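Local structure of beta-galactosidase (Streptococcus pneumoniae, 4CUB) at residues A[29-34]-A[47-52]; A[51-56]-A[167-172]. The protein probably hydrolyses terminal beta-galactosides, and the portion described here is a galactose-binding domain holding a galactose and a calcium ion. All coordinates share one frame; numbering follows the deposited sequence.

In the fold
Interactions 1 and 2 have centres about 11 Å apart, lie on the same side of the chain's centre and share Asn51 and Trp52. Along the chain, the loop 29-34 comes first; 47-52 follows and runs straight into 51-56, whereas 167-172 arrives more than a hundred residues later. The short strand 49-50 pairs antiparallel with strand 170-177, so both contacts reach the same sheet, and Thr50 packs against Thr171 and Ser172 where they meet. Interaction 1 is mostly buried and reaches the calcium site; interaction 2 extends to the surface. Both touch the galactose, so the sugar site lies where the loops flanking strands 49-50 and 170-177 come together.

Interaction 1: residues A[29-34]-A[47-52]; sequences DPVSNV and NRWTNW. With CA (calcium ion), chain E; GAL (beta-D-galactopyranose), chain C; EDO (1,2-ethanediol), chain G.
Asp29 OD2 accepts two hydrogen bonds, from Thr50 OG1 at 2.8 Å, on the anti side and 25° out of the carboxylate plane, and from O3 of the galactose at 2.6 Å, with a weak third from O2. This is the sugar site of a galactose-binding domain, a beta-sheet fold whose loops here carry the ligand. The same Thr50 OG1 accepts the backbone N of Trp52, an ST turn, so the threonine links the carboxylate to the start of the next loop. Arg48 grips the galactose as well. Although CG leaves between the backbone N and the carbonyl carbon (chi1 61°), the chain is extended from there to NE, which lets Arg48 NE hydrogen-bond to galactose O3 at 3.0 Å and NH2 to galactose O4 at 2.7 Å. Asp29 OD1 lies well out of the guanidinium plane with no N-H aimed at it, so any influence on Arg48 is probably one of charge only; it accepts instead from an ethanediol, probably a crystallisation additive. Trp52 lays one face of its indole under C5 of the sugar, and Asp86 adds a further bond to the ligand.

Away from the sugar, Asn33 ND2 donates to Arg48 O at 3.1 Å with an N-H...O angle of 159°, and its second bond goes to the ethanediol. The backbone O of Asn33 meets the calcium ion at 2.2 Å, while Asn47 OD1 binds it at 2.4 Å; Asp36, Leu38, Thr174 and Glu175 supply the other ligands. One metal thus ties both segments to strand 170-177. Between the two sites, Trp49 CA-H points at Asp29 O, the indole NE1 bonds to Ser25, and Val34 CG1 rests against Trp49 CB at 3.4 Å.

Interaction 2: residues A[51-56]-A[167-172]; sequences NWNRSN and NKRGTS. With GAL (beta-D-galactopyranose), chain C.
Asn51 and Thr171 form the tight half of the contact, joined by two bonds. Asn51 OD1 takes the backbone N of Thr171 at 2.8 Å, nearly along the C=O axis, while Asn51 N gives a longer 3.3 Å bond to Thr171 O in the carbonyl plane. The carboxamide reaches the strand because CG sits between the backbone N and the carbonyl carbon (chi1 65°). Beside it the backbones close in, with the CA atoms of Trp52 and Gly170 4.1 Å apart.

Residues 51-54 make a type II beta turn, closed by Arg54 N to Asn51 O, and this turn docks on the residues leading into strand 170-177: Asn53 N donates to Arg169 O at 2.9 Å. The outer side, with Asn53 and Arg169 exposed, is partly water-mediated. Arg169 NH2 bonds to Asn53 OD1 at 2.8 Å, in the guanidinium plane but 83° above the carbonyl plane and not on a lone pair. A water spans Arg169 NE and the same OD1. One guanidinium face carries Trp52 CZ2, yet the two planes are tilted 45°, so they do not stack. Asn53 CB covers the indole face opposite the galactose, and Arg169 CB approaches Trp52 CD1 to 3.7 Å.

Interaction 1: residues A[29-34]-A[47-52]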
ATOM      1  N   ASP A  29      13.725   4.894   1.387  1.00 17.12           N
ATOM      2  CA  ASP A  29      12.773   3.774   1.159  1.00 16.27           C
ATOM      3  C   ASP A  29      11.477   4.215   0.439  1.00 16.08           C
ATOM      4  O   ASP A  29      10.381   4.133   1.008  1.00 16.96           O
ATOM      5  CB  ASP A  29      12.374   3.120   2.470  1.00 16.00           C
ATOM      6  CG  ASP A  29      13.561   2.573   3.244  1.00 15.80           C
ATOM      7  OD1 ASP A  29      14.396   1.925   2.617  1.00 13.86           O
ATOM      8  OD2 ASP A  29      13.617   2.788   4.475  1.00 15.64           O
ATOM      9  N   PRO A  30      11.594   4.656  -0.818  1.00 15.80           N
ATOM     10  CA  PRO A  30      10.442   5.204  -1.551  1.00 15.38           C
ATOM     11  C   PRO A  30       9.309   4.160  -1.745  1.00 14.78           C
ATOM     12  O   PRO A  30       9.594   2.964  -1.819  1.00 13.43           O
ATOM     13  CB  PRO A  30      11.043   5.578  -2.907  1.00 15.35           C
ATOM     14  CG  PRO A  30      12.249   4.685  -3.067  1.00 16.13           C
ATOM     15  CD  PRO A  30      12.782   4.460  -1.682  1.00 15.72           C
ATOM     16  N   VAL A  31       8.056   4.612  -1.826  1.00 13.71           N
ATOM     17  CA  VAL A  31       6.905   3.684  -1.885  1.00 13.71           C
ATOM     18  C   VAL A  31       6.834   2.903  -3.216  1.00 13.70           C
ATOM     19  O   VAL A  31       6.174   1.894  -3.294  1.00 13.82           O
ATOM     20  CB  VAL A  31       5.557   4.390  -1.576  1.00 13.62           C
ATOM     21  CG1 VAL A  31       5.103   5.300  -2.723  1.00 13.27           C
ATOM     22  CG2 VAL A  31       4.482   3.365  -1.213  1.00 13.28           C
ATOM     23  N   SER A  32       7.535   3.373  -4.248  1.00 13.76           N
ATOM     24  CA  SER A  32       7.660   2.619  -5.517  1.00 13.72           C
ATOM     25  C   SER A  32       8.329   1.243  -5.342  1.00 14.17           C
ATOM     26  O   SER A  32       8.180   0.378  -6.197  1.00 13.74           O
ATOM     27  CB  SER A  32       8.455   3.434  -6.513  1.00 13.66           C
ATOM     28  OG  SER A  32       9.700   3.838  -5.933  1.00 14.27           O
ATOM     29  N   ASN A  33       9.083   1.062  -4.251  1.00 14.28           N
ATOM     30  CA  ASN A  33       9.615  -0.261  -3.861  1.00 14.51           C
ATOM     31  C   ASN A  33       8.576  -1.383  -3.600  1.00 14.38           C
ATOM     32  O   ASN A  33       8.882  -2.528  -3.871  1.00 14.95           O
ATOM     33  CB  ASN A  33      10.548  -0.147  -2.652  1.00 14.65           C
ATOM     34  CG  ASN A  33      11.917   0.460  -2.996  1.00 15.24           C
ATOM     35  OD1 ASN A  33      12.419   0.358  -4.122  1.00 16.46           O
ATOM     36  ND2 ASN A  33      12.529   1.064  -2.017  1.00 15.11           N
ATOM     37  N   VAL A  34       7.373  -1.049  -3.110  1.00 14.10           N
ATOM     38  CA  VAL A  34       6.308  -2.026  -2.808  1.00 14.06           C
ATOM     39  C   VAL A  34       5.596  -2.694  -4.008  1.00 14.86           C
ATOM     40  O   VAL A  34       4.867  -3.665  -3.809  1.00 15.13           O
ATOM     41  CB  VAL A  34       5.225  -1.509  -1.792  1.00 13.96           C
ATOM     42  CG1 VAL A  34       5.862  -0.871  -0.559  1.00 13.48           C
ATOM     43  CG2 VAL A  34       4.207  -0.568  -2.441  1.00 13.55           C
ATOM     44  N   ASN A  47      15.208  -3.609  -0.044  1.00 15.72           N
ATOM     45  CA  ASN A  47      14.128  -3.239  -0.939  1.00 15.57           C
ATOM     46  C   ASN A  47      12.852  -3.149  -0.152  1.00 15.29           C
ATOM     47  O   ASN A  47      12.285  -4.175   0.229  1.00 16.51           O
ATOM     48  CB  ASN A  47      13.961  -4.263  -2.065  1.00 15.07           C
ATOM     49  CG  ASN A  47      12.844  -3.873  -3.015  1.00 15.06           C
ATOM     50  OD1 ASN A  47      11.713  -4.326  -2.869  1.00 14.76           O
ATOM     51  ND2 ASN A  47      13.144  -2.982  -3.957  1.00 14.87           N
ATOM     52  N   ARG A  48      12.380  -1.936   0.091  1.00 15.85           N
ATOM     53  CA  ARG A  48      11.249  -1.750   1.025  1.00 15.74           C
ATOM     54  C   ARG A  48      10.766  -0.326   1.086  1.00 15.27           C
ATOM     55  O   ARG A  48      11.527   0.603   0.830  1.00 15.56           O
ATOM     56  CB  ARG A  48      11.599  -2.258   2.437  1.00 16.29           C
ATOM     57  CG  ARG A  48      12.775  -1.563   3.128  1.00 16.71           C
ATOM     58  CD  ARG A  48      13.104  -2.242   4.460  1.00 17.34           C
ATOM     59  NE  ARG A  48      14.323  -1.726   5.090  1.00 17.41           N
ATOM     60  CZ  ARG A  48      15.536  -2.248   4.917  1.00 17.79           C
ATOM     61  NH1 ARG A  48      15.723  -3.319   4.125  1.00 17.52           N
ATOM     62  NH2 ARG A  48      16.578  -1.689   5.526  1.00 16.09           N
ATOM     63  N   TRP A  49       9.477  -0.161   1.361  1.00 15.13           N
ATOM     64  CA  TRP A  49       8.957   1.114   1.817  1.00 15.22           C
ATOM     65  C   TRP A  49       9.033   1.062   3.325  1.00 15.76           C
ATOM     66  O   TRP A  49       8.748  -0.000   3.909  1.00 17.02           O
ATOM     67  CB  TRP A  49       7.486   1.332   1.407  1.00 13.73           C
ATOM     68  CG  TRP A  49       6.880   2.512   2.153  1.00 13.46           C
ATOM     69  CD1 TRP A  49       6.940   3.831   1.787  1.00 12.95           C
ATOM     70  CD2 TRP A  49       6.169   2.472   3.402  1.00 13.06           C
ATOM     71  NE1 TRP A  49       6.290   4.605   2.714  1.00 13.45           N
ATOM     72  CE2 TRP A  49       5.814   3.801   3.721  1.00 13.06           C
ATOM     73  CE3 TRP A  49       5.788   1.438   4.277  1.00 12.62           C
ATOM     74  CZ2 TRP A  49       5.099   4.138   4.899  1.00 13.02           C
ATOM     75  CZ3 TRP A  49       5.062   1.770   5.438  1.00 12.61           C
ATOM     76  CH2 TRP A  49       4.735   3.106   5.740  1.00 12.47           C
ATOM     77  N   THR A  50       9.395   2.183   3.968  1.00 15.46           N
ATOM     78  CA  THR A  50       9.259   2.304   5.436  1.00 15.17           C
ATOM     79  C   THR A  50       8.953   3.734   5.731  1.00 15.54           C
ATOM     80  O   THR A  50       9.261   4.597   4.917  1.00 14.45           O
ATOM     81  CB  THR A  50      10.534   1.971   6.269  1.00 15.37           C
ATOM     82  OG1 THR A  50      11.439   3.093   6.256  1.00 14.33           O
ATOM     83  CG2 THR A  50      11.251   0.715   5.774  1.00 14.26           C
ATOM     84  N   ASN A  51       8.343   3.988   6.894  1.00 15.90           N
ATOM     85  CA  ASN A  51       8.372   5.326   7.464  1.00 15.64           C
ATOM     86  C   ASN A  51       9.306   5.443   8.679  1.00 16.02           C
ATOM     87  O   ASN A  51       8.993   6.141   9.655  1.00 15.42           O
ATOM     88  CB  ASN A  51       6.950   5.849   7.759  1.00 17.15           C
ATOM     89  CG  ASN A  51       6.211   5.050   8.834  1.00 17.44           C
ATOM     90  OD1 ASN A  51       6.640   3.974   9.273  1.00 16.24           O
ATOM     91  ND2 ASN A  51       5.077   5.603   9.277  1.00 17.50           N
ATOM     92  N   TRP A  52      10.456   4.763   8.623  1.00 16.46           N
ATOM     93  CA  TRP A  52      11.432   4.784   9.731  1.00 17.53           C
ATOM     94  C   TRP A  52      11.853   6.217  10.083  1.00 17.80           C
ATOM     95  O   TRP A  52      12.316   6.947   9.215  1.00 16.25           O
ATOM     96  CB  TRP A  52      12.673   3.979   9.344  1.00 18.94           C
ATOM     97  CG  TRP A  52      13.810   3.935  10.390  1.00 20.01           C
ATOM     98  CD1 TRP A  52      13.942   3.042  11.418  1.00 20.12           C
ATOM     99  CD2 TRP A  52      14.995   4.766  10.428  1.00 20.84           C
ATOM    100  NE1 TRP A  52      15.118   3.287  12.121  1.00 21.25           N
ATOM    101  CE2 TRP A  52      15.779   4.335  11.529  1.00 21.34           C
ATOM    102  CE3 TRP A  52      15.462   5.831   9.640  1.00 21.40           C
ATOM    103  CZ2 TRP A  52      16.999   4.946  11.872  1.00 22.65           C
ATOM    104  CZ3 TRP A  52      16.661   6.448   9.990  1.00 21.71           C
ATOM    105  CH2 TRP A  52      17.422   5.995  11.093  1.00 21.72           C
TER
HETATM  106 CA    CA E2645       9.498  -4.684  -3.674  1.00 15.58          CA
HETATM  107  C1  GAL C   2      17.594   2.810   8.048  1.00 26.78           C
HETATM  108  C2  GAL C   2      16.884   2.296   6.784  1.00 26.20           C
HETATM  109  C3  GAL C   2      15.489   1.735   7.114  1.00 23.46           C
HETATM  110  C4  GAL C   2      15.563   0.739   8.271  1.00 23.41           C
HETATM  111  C5  GAL C   2      16.237   1.391   9.485  1.00 23.03           C
HETATM  112  C6  GAL C   2      16.467   0.402  10.633  1.00 23.45           C
HETATM  113  O2  GAL C   2      16.747   3.341   5.845  1.00 25.76           O
HETATM  114  O3  GAL C   2      14.893   1.114   5.990  1.00 22.50           O
HETATM  115  O4  GAL C   2      16.255  -0.430   7.864  1.00 19.03           O
HETATM  116  O5  GAL C   2      17.520   1.850   9.092  1.00 24.94           O
HETATM  117  O6  GAL C   2      15.285   0.103  11.340  1.00 23.21           O
HETATM  118  C1  EDO G2647      16.131   0.786  -1.377  1.00 25.44           C
HETATM  119  O1  EDO G2647      15.418   1.965  -1.768  1.00 23.23           O
HETATM  120  C2  EDO G2647      16.037   0.637   0.140  1.00 25.77           C
HETATM  121  O2  EDO G2647      14.707   0.241   0.514  1.00 24.09           O

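Interaction 2: residues A[51-56]-A[167-172]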
ATOM      1  N   ASN A  51       8.343   3.988   6.894  1.00 15.90           N
ATOM      2  CA  ASN A  51       8.372   5.326   7.464  1.00 15.64           C
ATOM      3  C   ASN A  51       9.306   5.443   8.679  1.00 16.02           C
ATOM      4  O   ASN A  51       8.993   6.141   9.655  1.00 15.42           O
ATOM      5  CB  ASN A  51       6.950   5.849   7.759  1.00 17.15           C
ATOM      6  CG  ASN A  51       6.211   5.050   8.834  1.00 17.44           C
ATOM      7  OD1 ASN A  51       6.640   3.974   9.273  1.00 16.24           O
ATOM      8  ND2 ASN A  51       5.077   5.603   9.277  1.00 17.50           N
ATOM      9  N   TRP A  52      10.456   4.763   8.623  1.00 16.46           N
ATOM     10  CA  TRP A  52      11.432   4.784   9.731  1.00 17.53           C
ATOM     11  C   TRP A  52      11.853   6.217  10.083  1.00 17.80           C
ATOM     12  O   TRP A  52      12.316   6.947   9.215  1.00 16.25           O
ATOM     13  CB  TRP A  52      12.673   3.979   9.344  1.00 18.94           C
ATOM     14  CG  TRP A  52      13.810   3.935  10.390  1.00 20.01           C
ATOM     15  CD1 TRP A  52      13.942   3.042  11.418  1.00 20.12           C
ATOM     16  CD2 TRP A  52      14.995   4.766  10.428  1.00 20.84           C
ATOM     17  NE1 TRP A  52      15.118   3.287  12.121  1.00 21.25           N
ATOM     18  CE2 TRP A  52      15.779   4.335  11.529  1.00 21.34           C
ATOM     19  CE3 TRP A  52      15.462   5.831   9.640  1.00 21.40           C
ATOM     20  CZ2 TRP A  52      16.999   4.946  11.872  1.00 22.65           C
ATOM     21  CZ3 TRP A  52      16.661   6.448   9.990  1.00 21.71           C
ATOM     22  CH2 TRP A  52      17.422   5.995  11.093  1.00 21.72           C
ATOM     23  N   ASN A  53      11.661   6.612  11.345  1.00 18.38           N
ATOM     24  CA  ASN A  53      12.166   7.876  11.861  1.00 18.35           C
ATOM     25  C   ASN A  53      11.468   9.058  11.222  1.00 19.00           C
ATOM     26  O   ASN A  53      12.019  10.142  11.182  1.00 19.72           O
ATOM     27  CB  ASN A  53      13.691   8.014  11.658  1.00 19.48           C
ATOM     28  CG  ASN A  53      14.311   9.082  12.554  1.00 21.17           C
ATOM     29  OD1 ASN A  53      13.893   9.244  13.699  1.00 22.61           O
ATOM     30  ND2 ASN A  53      15.310   9.804  12.043  1.00 20.24           N
ATOM     31  N   ARG A  54      10.264   8.835  10.711  1.00 19.08           N
ATOM     32  CA  ARG A  54       9.394   9.919  10.261  1.00 17.46           C
ATOM     33  C   ARG A  54       8.549  10.389  11.469  1.00 18.64           C
ATOM     34  O   ARG A  54       8.447   9.660  12.477  1.00 17.02           O
ATOM     35  CB  ARG A  54       8.548   9.431   9.089  1.00 16.79           C
ATOM     36  CG  ARG A  54       9.423   9.001   7.877  1.00 16.12           C
ATOM     37  CD  ARG A  54      10.317  10.170   7.406  1.00 15.48           C
ATOM     38  NE  ARG A  54       9.534  11.167   6.689  1.00 15.42           N
ATOM     39  CZ  ARG A  54      10.012  12.240   6.046  1.00 16.55           C
ATOM     40  NH1 ARG A  54      11.324  12.531   6.026  1.00 16.40           N
ATOM     41  NH2 ARG A  54       9.163  13.038   5.412  1.00 15.00           N
ATOM     42  N   SER A  55       7.983  11.597  11.377  1.00 17.86           N
ATOM     43  CA  SER A  55       7.306  12.233  12.519  1.00 20.81           C
ATOM     44  C   SER A  55       5.942  11.654  12.916  1.00 20.66           C
ATOM     45  O   SER A  55       5.591  11.616  14.094  1.00 22.10           O
ATOM     46  CB  SER A  55       7.197  13.745  12.293  1.00 23.25           C
ATOM     47  OG  SER A  55       6.679  14.012  11.010  1.00 23.89           O
ATOM     48  N   ASN A  56       5.173  11.183  11.946  1.00 21.48           N
ATOM     49  CA  ASN A  56       3.882  10.551  12.233  1.00 20.91           C
ATOM     50  C   ASN A  56       4.036   9.037  12.387  1.00 20.68           C
ATOM     51  O   ASN A  56       4.525   8.378  11.469  1.00 22.79           O
ATOM     52  CB  ASN A  56       2.873  10.903  11.124  1.00 21.65           C
ATOM     53  CG  ASN A  56       1.436  10.532  11.480  1.00 21.08           C
ATOM     54  OD1 ASN A  56       1.179   9.730  12.370  1.00 21.74           O
ATOM     55  ND2 ASN A  56       0.501  11.101  10.758  1.00 20.37           N
ATOM     56  N   ASN A 167       7.644  -0.642  19.942  1.00 24.19           N
ATOM     57  CA  ASN A 167       9.068  -0.952  20.074  1.00 23.18           C
ATOM     58  C   ASN A 167       9.882  -0.749  18.771  1.00 23.54           C
ATOM     59  O   ASN A 167      10.998  -1.230  18.681  1.00 23.99           O
ATOM     60  CB  ASN A 167       9.250  -2.380  20.620  1.00 23.17           C
ATOM     61  CG  ASN A 167       8.834  -3.459  19.612  1.00 24.30           C
ATOM     62  OD1 ASN A 167       8.121  -3.190  18.645  1.00 23.35           O
ATOM     63  ND2 ASN A 167       9.276  -4.683  19.842  1.00 24.24           N
ATOM     64  N   LYS A 168       9.328  -0.035  17.782  1.00 22.12           N
ATOM     65  CA  LYS A 168       9.994   0.183  16.486  1.00 20.84           C
ATOM     66  C   LYS A 168       9.972   1.669  16.109  1.00 20.92           C
ATOM     67  O   LYS A 168       9.211   2.445  16.690  1.00 19.96           O
ATOM     68  CB  LYS A 168       9.290  -0.602  15.366  1.00 20.32           C
ATOM     69  CG  LYS A 168       9.184  -2.113  15.553  1.00 20.35           C
ATOM     70  CD  LYS A 168      10.540  -2.793  15.326  1.00 20.99           C
ATOM     71  CE  LYS A 168      10.427  -4.302  15.392  1.00 22.01           C
ATOM     72  NZ  LYS A 168      11.772  -4.937  15.302  1.00 23.44           N
ATOM     73  N   ARG A 169      10.784   2.062  15.126  1.00 20.79           N
ATOM     74  CA  ARG A 169      10.776   3.467  14.629  1.00 19.96           C
ATOM     75  C   ARG A 169      10.005   3.647  13.310  1.00 18.70           C
ATOM     76  O   ARG A 169       9.909   4.764  12.771  1.00 18.18           O
ATOM     77  CB  ARG A 169      12.201   4.034  14.541  1.00 21.08           C
ATOM     78  CG  ARG A 169      12.849   4.211  15.910  1.00 23.22           C
ATOM     79  CD  ARG A 169      14.339   4.523  15.827  1.00 25.89           C
ATOM     80  NE  ARG A 169      14.595   5.895  15.375  1.00 27.44           N
ATOM     81  CZ  ARG A 169      15.807   6.379  15.091  1.00 28.80           C
ATOM     82  NH1 ARG A 169      16.879   5.604  15.206  1.00 27.31           N
ATOM     83  NH2 ARG A 169      15.946   7.641  14.682  1.00 28.53           N
ATOM     84  N   GLY A 170       9.418   2.559  12.809  1.00 18.04           N
ATOM     85  CA  GLY A 170       8.537   2.642  11.638  1.00 16.17           C
ATOM     86  C   GLY A 170       7.899   1.322  11.215  1.00 16.06           C
ATOM     87  O   GLY A 170       8.197   0.264  11.766  1.00 14.62           O
ATOM     88  N   THR A 171       7.002   1.403  10.234  1.00 15.97           N
ATOM     89  CA  THR A 171       6.396   0.217   9.625  1.00 15.93           C
ATOM     90  C   THR A 171       7.189  -0.040   8.336  1.00 16.00           C
ATOM     91  O   THR A 171       7.750   0.890   7.780  1.00 15.28           O
ATOM     92  CB  THR A 171       4.893   0.437   9.351  1.00 15.97           C
ATOM     93  OG1 THR A 171       4.221   0.737  10.590  1.00 17.52           O
ATOM     94  CG2 THR A 171       4.265  -0.796   8.765  1.00 16.66           C
ATOM     95  N   SER A 172       7.215  -1.289   7.872  1.00 14.90           N
ATOM     96  CA  SER A 172       8.050  -1.666   6.746  1.00 14.47           C
ATOM     97  C   SER A 172       7.367  -2.688   5.862  1.00 14.01           C
ATOM     98  O   SER A 172       6.845  -3.697   6.374  1.00 14.80           O
ATOM     99  CB  SER A 172       9.372  -2.255   7.268  1.00 13.95           C
ATOM    100  OG  SER A 172      10.251  -2.516   6.188  1.00 13.49           O
TER
HETATM  101  C1  GAL C   2      17.594   2.810   8.048  1.00 26.78           C
HETATM  102  C2  GAL C   2      16.884   2.296   6.784  1.00 26.20           C
HETATM  103  C3  GAL C   2      15.489   1.735   7.114  1.00 23.46           C
HETATM  104  C4  GAL C   2      15.563   0.739   8.271  1.00 23.41           C
HETATM  105  C5  GAL C   2      16.237   1.391   9.485  1.00 23.03           C
HETATM  106  C6  GAL C   2      16.467   0.402  10.633  1.00 23.45           C
HETATM  107  O2  GAL C   2      16.747   3.341   5.845  1.00 25.76           O
HETATM  108  O3  GAL C   2      14.893   1.114   5.990  1.00 22.50           O
HETATM  109  O4  GAL C   2      16.255  -0.430   7.864  1.00 19.03           O
HETATM  110  O5  GAL C   2      17.520   1.850   9.092  1.00 24.94           O
HETATM  111  O6  GAL C   2      15.285   0.103  11.340  1.00 23.21           O
HETATM  112  O   HOH W   1       3.171   3.252  10.355  1.00 19.33           O
HETATM  113  O   HOH W   2      12.555   7.510  15.609  1.00 36.17           O
HETATM  114  O   HOH W   3       8.632   7.473  13.699  1.00 30.45           O